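Local structure of xylulose kinase (Bifidobacterium adolescentis ATCC 15703, 3I8B) at residues L6-D11 with D63-L68; A67-G72 with I463-Q468. The protein probably phosphorylates D-xylulose at the expense of ATP, giving D-xylulose 5-phosphate and ADP, as a member of the FGGY carbohydrate kinase family. One frame throughout, in Å; residues are numbered along the deposited sequence.

Interaction 1 (L6-D11 with D63-L68); sequences LVAGVD and DDVSAL
L6 and A8 meet residues 66-67 through two backbone hydrogen bonds running in opposite senses: S66 N donates to L6 O and A8 N to A67 O, both at 3.0 Å. L68 CA lies 3.3 Å from A8 O, a CA-H...O contact. A67 N is buried without any partner in the model. At the corner the chain makes at S66, a water takes over: it accepts from L6 N at 2.9 Å, donates to D64 O and bonds S66 OG.

This is the parallel pairing of strands 6-12 and 65-72 in the five-stranded sheet of an actin-like ATPase domain, where 6-12 is the central strand.

Apolar contacts flank the bonds. On one face A8 CB lies near L68 CD1, and V10 CG2 rests on L68 CG; V65 CG1 reaches A8 CB (3.8 Å) from before the corner. The opposite face carries V7 CG1 against A67 CB (4.0 Å), with helix 460-474 beyond V7. At the upstream end the side chains of L6 and D64 cross obliquely. D64 CG stands between its backbone N and carbonyl carbon (chi1 55°), and L6 CD1 comes nearest D64 OD2, at 3.3 Å, while OD1 of that carboxylate forms a salt bridge with R31.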
loop_
_atom_site.group_PDB
_atom_site.type_symbol
_atom_site.label_atom_id
_atom_site.label_comp_id
_atom_site.label_asym_id
_atom_site.label_seq_id
_atom_site.Cartn_x
_atom_site.Cartn_y
_atom_site.Cartn_z
ATOM N N LEU A 6 -8.357 -6.046 26.054
ATOM C CA LEU A 6 -7.819 -4.991 25.216
ATOM C C LEU A 6 -6.880 -5.603 24.181
ATOM O O LEU A 6 -6.231 -6.614 24.449
ATOM C CB LEU A 6 -7.029 -4.004 26.077
ATOM C CG LEU A 6 -7.792 -3.165 27.112
ATOM C CD1 LEU A 6 -6.823 -2.249 27.871
ATOM C CD2 LEU A 6 -8.890 -2.340 26.427
ATOM N N VAL A 7 -6.828 -4.991 23.005
ATOM C CA VAL A 7 -5.799 -5.281 22.016
ATOM C C VAL A 7 -5.099 -3.968 21.666
ATOM O O VAL A 7 -5.511 -2.878 22.111
ATOM C CB VAL A 7 -6.360 -5.936 20.714
ATOM C CG1 VAL A 7 -6.967 -7.307 21.003
ATOM C CG2 VAL A 7 -7.370 -5.031 20.056
ATOM N N ALA A 8 -4.040 -4.064 20.871
ATOM C CA ALA A 8 -3.318 -2.870 20.460
ATOM C C ALA A 8 -3.035 -2.960 18.977
ATOM O O ALA A 8 -2.549 -3.983 18.487
ATOM C CB ALA A 8 -2.033 -2.729 21.244
ATOM N N GLY A 9 -3.381 -1.900 18.261
ATOM C CA GLY A 9 -3.062 -1.789 16.851
ATOM C C GLY A 9 -1.916 -0.810 16.744
ATOM O O GLY A 9 -1.997 0.326 17.238
ATOM N N VAL A 10 -0.828 -1.264 16.135
ATOM C CA VAL A 10 0.327 -0.412 15.903
ATOM C C VAL A 10 0.369 -0.047 14.430
ATOM O O VAL A 10 0.186 -0.912 13.555
ATOM C CB VAL A 10 1.651 -1.099 16.308
ATOM C CG1 VAL A 10 2.816 -0.153 16.112
ATOM C CG2 VAL A 10 1.591 -1.570 17.757
ATOM N N ASP A 11 0.587 1.239 14.169
ATOM C CA ASP A 11 0.743 1.752 12.820
ATOM C C ASP A 11 2.126 2.407 12.695
ATOM O O ASP A 11 2.343 3.533 13.144
ATOM C CB ASP A 11 -0.373 2.748 12.511
ATOM C CG ASP A 11 -0.129 3.533 11.232
ATOM O OD1 ASP A 11 0.782 3.173 10.456
ATOM O OD2 ASP A 11 -0.865 4.517 10.998
ATOM N N ASP A 63 0.787 -3.332 29.308
ATOM C CA ASP A 63 0.807 -4.411 30.293
ATOM C C ASP A 63 -0.545 -5.124 30.367
ATOM O O ASP A 63 -0.612 -6.281 30.771
ATOM C CB ASP A 63 1.132 -3.881 31.686
ATOM C CG ASP A 63 2.538 -3.346 31.808
ATOM O OD1 ASP A 63 3.414 -3.667 30.961
ATOM O OD2 ASP A 63 2.764 -2.607 32.789
ATOM N N ASP A 64 -1.612 -4.424 29.991
ATOM C CA ASP A 64 -2.957 -4.990 30.048
ATOM C C ASP A 64 -3.483 -5.427 28.680
ATOM O O ASP A 64 -4.694 -5.573 28.489
ATOM C CB ASP A 64 -3.929 -3.987 30.682
ATOM C CG ASP A 64 -3.924 -2.624 29.975
ATOM O OD1 ASP A 64 -3.138 -2.426 29.022
ATOM O OD2 ASP A 64 -4.704 -1.737 30.390
ATOM N N VAL A 65 -2.574 -5.649 27.734
ATOM C CA VAL A 65 -2.974 -5.951 26.367
ATOM C C VAL A 65 -2.780 -7.437 26.033
ATOM O O VAL A 65 -1.728 -8.010 26.322
ATOM C CB VAL A 65 -2.228 -5.031 25.365
ATOM C CG1 VAL A 65 -2.510 -5.434 23.940
ATOM C CG2 VAL A 65 -2.624 -3.567 25.614
ATOM N N SER A 66 -3.807 -8.032 25.414
ATOM C CA SER A 66 -3.895 -9.474 25.141
ATOM C C SER A 66 -3.474 -9.916 23.726
ATOM O O SER A 66 -3.159 -11.084 23.496
ATOM C CB SER A 66 -5.324 -9.950 25.410
ATOM O OG SER A 66 -5.610 -9.917 26.797
ATOM N N ALA A 67 -3.486 -8.990 22.774
ATOM C CA ALA A 67 -2.976 -9.282 21.433
ATOM C C ALA A 67 -2.590 -7.973 20.771
ATOM O O ALA A 67 -3.163 -6.934 21.081
ATOM C CB ALA A 67 -4.017 -10.013 20.601
ATOM N N LEU A 68 -1.614 -8.038 19.860
ATOM C CA LEU A 68 -1.098 -6.851 19.201
ATOM C C LEU A 68 -0.763 -7.178 17.739
ATOM O O LEU A 68 -0.308 -8.289 17.435
ATOM C CB LEU A 68 0.151 -6.364 19.945
ATOM C CG LEU A 68 0.950 -5.173 19.414
ATOM C CD1 LEU A 68 1.633 -4.477 20.591
ATOM C CD2 LEU A 68 1.991 -5.559 18.348
HETATM O O HOH W 1 -6.568 -7.541 27.709
#

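Interaction 2 (A67-G72 with I463-Q468); sequences ALAVGG and IGAARQ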
loop_
_atom_site.group_PDB
_atom_site.type_symbol
_atom_site.label_atom_id
_atom_site.label_comp_id
_atom_site.label_asym_id
_atom_site.label_seq_id
_atom_site.Cartn_x
_atom_site.Cartn_y
_atom_site.Cartn_z
ATOM N N ALA A 67 -3.486 -8.990 22.774
ATOM C CA ALA A 67 -2.976 -9.282 21.433
ATOM C C ALA A 67 -2.590 -7.973 20.771
ATOM O O ALA A 67 -3.163 -6.934 21.081
ATOM C CB ALA A 67 -4.017 -10.013 20.601
ATOM N N LEU A 68 -1.614 -8.038 19.860
ATOM C CA LEU A 68 -1.098 -6.851 19.201
ATOM C C LEU A 68 -0.763 -7.178 17.739
ATOM O O LEU A 68 -0.308 -8.289 17.435
ATOM C CB LEU A 68 0.151 -6.364 19.945
ATOM C CG LEU A 68 0.950 -5.173 19.414
ATOM C CD1 LEU A 68 1.633 -4.477 20.591
ATOM C CD2 LEU A 68 1.991 -5.559 18.348
ATOM N N ALA A 69 -1.014 -6.217 16.851
ATOM C CA ALA A 69 -0.648 -6.328 15.435
ATOM C C ALA A 69 -0.003 -5.046 14.946
ATOM O O ALA A 69 -0.393 -3.947 15.352
ATOM C CB ALA A 69 -1.863 -6.630 14.579
ATOM N N VAL A 70 0.971 -5.186 14.052
ATOM C CA VAL A 70 1.636 -4.027 13.476
ATOM C C VAL A 70 1.278 -3.871 12.001
ATOM O O VAL A 70 1.503 -4.773 11.196
ATOM C CB VAL A 70 3.153 -4.138 13.608
ATOM C CG1 VAL A 70 3.826 -2.912 13.018
ATOM C CG2 VAL A 70 3.534 -4.324 15.055
ATOM N N GLY A 71 0.690 -2.731 11.657
ATOM C CA GLY A 71 0.494 -2.368 10.268
ATOM C C GLY A 71 1.680 -1.496 9.891
ATOM O O GLY A 71 2.059 -0.620 10.664
ATOM N N GLY A 72 2.280 -1.734 8.725
ATOM C CA GLY A 72 3.493 -1.032 8.367
ATOM C C GLY A 72 3.512 -0.442 6.967
ATOM O O GLY A 72 2.833 -0.934 6.051
ATOM N N ILE A 463 -6.524 1.108 13.481
ATOM C CA ILE A 463 -7.784 0.416 13.751
ATOM C C ILE A 463 -7.793 -0.966 13.105
ATOM O O ILE A 463 -8.201 -1.932 13.728
ATOM C CB ILE A 463 -9.010 1.232 13.269
ATOM C CG1 ILE A 463 -9.145 2.519 14.081
ATOM C CG2 ILE A 463 -10.291 0.412 13.357
ATOM C CD1 ILE A 463 -10.425 3.264 13.822
ATOM N N GLY A 464 -7.342 -1.050 11.848
ATOM C CA GLY A 464 -7.231 -2.324 11.159
ATOM C C GLY A 464 -6.314 -3.311 11.862
ATOM O O GLY A 464 -6.615 -4.503 11.943
ATOM N N ALA A 465 -5.186 -2.827 12.370
ATOM C CA ALA A 465 -4.270 -3.703 13.093
ATOM C C ALA A 465 -4.900 -4.201 14.398
ATOM O O ALA A 465 -4.732 -5.370 14.765
ATOM C CB ALA A 465 -2.917 -3.020 13.345
ATOM N N ALA A 466 -5.631 -3.328 15.091
ATOM C CA ALA A 466 -6.309 -3.753 16.310
ATOM C C ALA A 466 -7.394 -4.762 15.981
ATOM O O ALA A 466 -7.609 -5.708 16.728
ATOM C CB ALA A 466 -6.910 -2.542 17.069
ATOM N N ARG A 467 -8.082 -4.556 14.862
ATOM C CA ARG A 467 -9.144 -5.473 14.441
ATOM C C ARG A 467 -8.577 -6.850 14.138
ATOM O O ARG A 467 -9.194 -7.877 14.434
ATOM C CB ARG A 467 -9.908 -4.923 13.224
ATOM C CG ARG A 467 -11.240 -5.619 12.962
ATOM C CD ARG A 467 -12.025 -5.024 11.770
ATOM N NE ARG A 467 -13.275 -5.761 11.572
ATOM C CZ ARG A 467 -13.839 -6.028 10.394
ATOM N NH1 ARG A 467 -13.272 -5.617 9.268
ATOM N NH2 ARG A 467 -14.975 -6.714 10.341
ATOM N N GLN A 468 -7.382 -6.881 13.581
ATOM C CA GLN A 468 -6.772 -8.160 13.247
ATOM C C GLN A 468 -6.300 -8.873 14.502
ATOM O O GLN A 468 -6.420 -10.093 14.611
ATOM C CB GLN A 468 -5.607 -7.979 12.270
ATOM C CG GLN A 468 -4.912 -9.295 11.886
ATOM C CD GLN A 468 -3.503 -9.051 11.344
ATOM O OE1 GLN A 468 -2.606 -8.654 12.086
ATOM N NE2 GLN A 468 -3.312 -9.284 10.042
#
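A69 and A465 point their CB atoms at each other's segment at the closest point of the strand and the helix, the two methyls 4.0 Å apart (A69 CB to A465 CB) and each close to the other residue's carbonyl. A69 CB lies 3.1 Å from A465 O, a close methyl-to-carbonyl contact. On the return side, A465 CB comes to 3.4 Å from A69 O and lies 4.0 Å from G71 N, where the strand presents backbone and no side chain. The third member is Q468, one helical turn after A465. Its CG is anti to the backbone N (chi1 180°), and the chain, extended beyond CG, ends with OE1 3.3 Å from A69 CB.

That oxygen accepts a hydrogen bond from G271 N of the adjacent strand 267-273. A69 in turn is held in the sheet by backbone bonds to A8 and V10, and V70 faces the other way, onto helix 167-175. The small residues let the axes approach to 6.7 Å, at 141° between their directions. Helix 460-474, from the C-terminal FGGY region, thereby packs on the sheet of the N-terminal one, consistent with the interdomain contacts of the actin-like fold. G71 lies close to the side chains of D11, predicted to be important for activity, and D274, the predicted proton acceptor.

No hydrogen bond crosses from 67-72 to 463-468, so methyl groups resting on carbonyl oxygens set the fit here by shape, and the hydrogen bond of Q468 OE1 goes to G271 of strand 267-273.

Both contacts are buried and both use strand 65-72, sharing A67 and L68, with centres about 8 Å apart. Interaction 1 works in the plane of the sheet, edge to edge, and its upstream end reaches partly exposed residues and a bridging water. Interaction 2 works on the sheet's face, nearer the centre of the chain, and has no hydrogen bond between its segments: two alanine methyls meet backbone and each other, with Q468 OE1 beside one. The two touch directly, since V10 of 6-11 probably bonds A69 and G71, and G9 CA packs on A465 CB. Helix 460-474 therefore covers both strands, joining elements far apart in sequence, while interaction 1 joins neighbouring strands of one domain.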